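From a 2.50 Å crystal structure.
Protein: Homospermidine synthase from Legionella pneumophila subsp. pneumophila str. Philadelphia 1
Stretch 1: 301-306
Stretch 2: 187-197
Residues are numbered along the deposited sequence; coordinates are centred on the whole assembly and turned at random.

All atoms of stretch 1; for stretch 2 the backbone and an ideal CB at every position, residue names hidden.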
# COMPACT_ATOMS: atom_id res chain seq x y z
N ASN A 301 16.04 28.21 1.52
CA ASN A 301 16.80 29.44 1.35
C ASN A 301 16.26 30.51 2.31
O ASN A 301 17.03 31.27 2.89
CB ASN A 301 16.69 29.95 -0.09
CG ASN A 301 17.44 29.07 -1.09
OD1 ASN A 301 18.18 28.17 -0.69
ND2 ASN A 301 17.28 29.35 -2.37
N PHE A 302 14.95 30.54 2.48
CA PHE A 302 14.32 31.51 3.38
C PHE A 302 14.83 31.34 4.81
O PHE A 302 14.82 32.28 5.58
CB PHE A 302 12.80 31.32 3.35
CG PHE A 302 12.05 32.35 4.15
CD1 PHE A 302 11.98 33.68 3.72
CD2 PHE A 302 11.40 32.00 5.33
CE1 PHE A 302 11.27 34.64 4.44
CE2 PHE A 302 10.69 32.95 6.06
CZ PHE A 302 10.62 34.27 5.62
N LEU A 303 15.27 30.13 5.15
CA LEU A 303 15.77 29.87 6.50
C LEU A 303 17.27 29.61 6.50
O LEU A 303 17.80 28.97 7.41
CB LEU A 303 15.06 28.68 7.12
CG LEU A 303 13.56 28.90 7.32
CD1 LEU A 303 12.89 27.59 7.72
CD2 LEU A 303 13.35 29.98 8.38
N THR A 304 17.94 30.12 5.47
CA THR A 304 19.38 29.96 5.34
C THR A 304 20.08 31.16 5.97
O THR A 304 19.53 32.26 6.01
CB THR A 304 19.79 29.85 3.85
OG1 THR A 304 19.32 28.61 3.32
CG2 THR A 304 21.30 29.92 3.70
N LEU A 305 21.30 30.95 6.45
CA LEU A 305 22.07 32.01 7.07
C LEU A 305 23.53 31.92 6.63
O LEU A 305 24.08 30.83 6.44
CB LEU A 305 21.98 31.89 8.60
CG LEU A 305 21.98 33.17 9.44
CD1 LEU A 305 20.81 34.06 9.04
CD2 LEU A 305 21.88 32.79 10.91
N LYS A 306 24.16 33.08 6.47
CA LYS A 306 25.55 33.15 6.05
C LYS A 306 26.11 34.55 6.24
O LYS A 306 25.36 35.52 6.30
CB LYS A 306 25.69 32.72 4.59
CG LYS A 306 24.67 33.35 3.65
CD LYS A 306 24.77 32.73 2.26
CE LYS A 306 23.74 33.32 1.31
NZ LYS A 306 23.84 32.73 -0.06
N UNK A 187 12.55 40.51 7.88
CA UNK A 187 13.24 39.94 6.73
C UNK A 187 13.50 38.45 6.91
O UNK A 187 13.35 37.90 8.01
CB UNK A 187 14.56 40.67 6.49
N UNK A 188 13.91 37.80 5.82
CA UNK A 188 14.21 36.38 5.83
C UNK A 188 15.35 36.05 6.80
O UNK A 188 15.27 35.08 7.55
CB UNK A 188 14.57 35.91 4.42
N UNK A 189 16.41 36.86 6.76
CA UNK A 189 17.57 36.66 7.62
C UNK A 189 17.18 36.51 9.09
O UNK A 189 17.70 35.65 9.80
CB UNK A 189 18.55 37.83 7.46
N UNK A 190 16.26 37.36 9.56
CA UNK A 190 15.80 37.30 10.94
C UNK A 190 15.05 36.00 11.21
O UNK A 190 15.17 35.43 12.29
CB UNK A 190 14.91 38.50 11.26
N UNK A 191 14.27 35.54 10.24
CA UNK A 191 13.52 34.30 10.41
C UNK A 191 14.49 33.14 10.46
O UNK A 191 14.34 32.22 11.27
CB UNK A 191 12.50 34.11 9.28
N UNK A 192 15.48 33.18 9.58
CA UNK A 192 16.50 32.13 9.53
C UNK A 192 17.24 32.12 10.85
O UNK A 192 17.48 31.06 11.43
CB UNK A 192 17.47 32.34 8.36
N UNK A 193 17.60 33.31 11.33
CA UNK A 193 18.32 33.45 12.59
C UNK A 193 17.55 32.87 13.77
O UNK A 193 18.14 32.21 14.62
CB UNK A 193 18.63 34.93 12.85
N UNK A 194 16.25 33.12 13.81
CA UNK A 194 15.39 32.59 14.87
C UNK A 194 15.37 31.07 14.78
O UNK A 194 15.35 30.39 15.80
CB UNK A 194 13.97 33.16 14.77
N UNK A 195 15.38 30.54 13.56
CA UNK A 195 15.36 29.09 13.39
C UNK A 195 16.63 28.47 13.95
O UNK A 195 16.59 27.46 14.64
CB UNK A 195 15.20 28.72 11.91
N UNK A 196 17.76 29.09 13.65
CA UNK A 196 19.04 28.59 14.12
C UNK A 196 19.19 28.74 15.64
O UNK A 196 19.62 27.81 16.32
CB UNK A 196 20.18 29.32 13.40
N UNK A 197 18.83 29.90 16.17
CA UNK A 197 18.94 30.14 17.60
C UNK A 197 18.07 29.16 18.38
O UNK A 197 18.34 28.88 19.55
CB UNK A 197 18.55 31.58 17.93

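Position 187 has phi/psi of -68/168°, outside the helical region, and immediately precedes the helix, with its CB directed away from stretch 1. Asn, Asp, Ser or Thr would suit such an N-cap. It is Asn187, whose OD1 accepts a hydrogen bond from N of position 190 at 2.7 Å and so caps the first turn.

At position 188 the ideal CB points sideways yet lies only 3.5 Å from Phe302 CD1, which favours a small residue such as Ala, Gly or Ser. Ala188 fits, its CB packing against the ring at an oblique angle. Its carbonyl is committed to the helix, accepting a hydrogen bond from N of position 192; the 3.5 Å between Ala188 O and Phe302 O is an approach of two acceptors.

At position 189 the ideal CB also points sideways and lies 4.7 Å from Leu305 CD1, a setting that many side chains would tolerate. The residue is Ala189, and its closest contact is through the backbone, O to Leu305 CD1 at 3.6 Å. Position 190 faces away, where stretch 1 sets no demand; it is Glu190.

Position 191 points toward stretch 1, with its ideal CB 3.9 Å from Phe302 CE2 and 4.3 Å from Leu303 CD2. An apolar or aromatic side chain would suit these neighbours. Trp191 (chi1 -83°, m) brings its CD1 to 3.4 Å from Phe302 CZ; the two rings meet obliquely, with planes at 34°.

Position 192 is the most restrictive. Its CA is 3.8 Å from Leu303 CA, and its ideal CB lies 3.1 Å from Thr304 O and 3.3 Å from Leu303 C. This close backbone approach favours Ala or Gly. Ala192 is found, its methyl resting against the turn and also touching Leu305 CD1, 3.8 Å from CB.

At position 193 the ideal CB points sideways, 4.3 Å from Leu305 CD2, so polar and apolar residues are both plausible. Asn193 makes its closest contact through CA, 4.0 Å from Leu305 CD2. Position 194 is sideways and beyond reach of stretch 1, leaving the choice open; it is Leu194.

Position 195 points toward Leu303, whose CD2 is 4.2 Å from the ideal CB, and a small apolar residue would pack well. Ala195 does so, its CB at 4.2 Å from Leu303 CD2.

At position 196 the ideal CB likewise points toward stretch 1, 4.6 Å from Leu305 CD2, leaving room for a longer apolar chain such as Leu, Ile or Met. Met196, modelled as selenomethionine, extends with chi1 and chi2 both t and places SE 3.8 Å from Leu305 CD2. Position 197 is out of reach and unconstrained here; it is Thr197.

Stretch 2 187-197: NAAEWANLAMT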
# COMPACT_ATOMS: atom_id res chain seq x y z
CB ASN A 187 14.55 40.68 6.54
CG ASN A 187 15.41 40.62 7.76
OD1 ASN A 187 15.92 39.56 8.12
ND2 ASN A 187 15.56 41.74 8.44
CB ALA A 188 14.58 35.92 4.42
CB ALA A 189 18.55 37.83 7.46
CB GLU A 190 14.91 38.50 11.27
CG GLU A 190 15.61 39.85 11.19
CD GLU A 190 14.79 40.97 11.82
OE1 GLU A 190 13.62 41.16 11.43
OE2 GLU A 190 15.34 41.66 12.70
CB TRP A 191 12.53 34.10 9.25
CG TRP A 191 11.24 34.84 9.43
CD1 TRP A 191 10.76 35.86 8.66
CD2 TRP A 191 10.26 34.61 10.45
NE1 TRP A 191 9.54 36.28 9.14
CE2 TRP A 191 9.21 35.53 10.24
CE3 TRP A 191 10.16 33.72 11.53
CZ2 TRP A 191 8.08 35.58 11.06
CZ3 TRP A 191 9.04 33.78 12.35
CH2 TRP A 191 8.01 34.70 12.11
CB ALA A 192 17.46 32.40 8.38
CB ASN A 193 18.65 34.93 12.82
CG ASN A 193 19.06 35.22 14.24
OD1 ASN A 193 18.21 35.51 15.09
ND2 ASN A 193 20.36 35.12 14.51
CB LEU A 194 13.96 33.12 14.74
CG LEU A 194 12.93 32.41 15.63
CD1 LEU A 194 13.29 32.62 17.08
CD2 LEU A 194 11.54 32.93 15.34
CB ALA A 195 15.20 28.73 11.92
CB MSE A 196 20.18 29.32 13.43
CG MSE A 196 21.54 28.89 13.91
SE MSE A 196 22.90 30.16 13.39
CE MSE A 196 22.69 31.35 14.91
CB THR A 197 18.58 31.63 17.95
OG1 THR A 197 18.58 31.80 19.37
CG2 THR A 197 17.24 32.01 17.40
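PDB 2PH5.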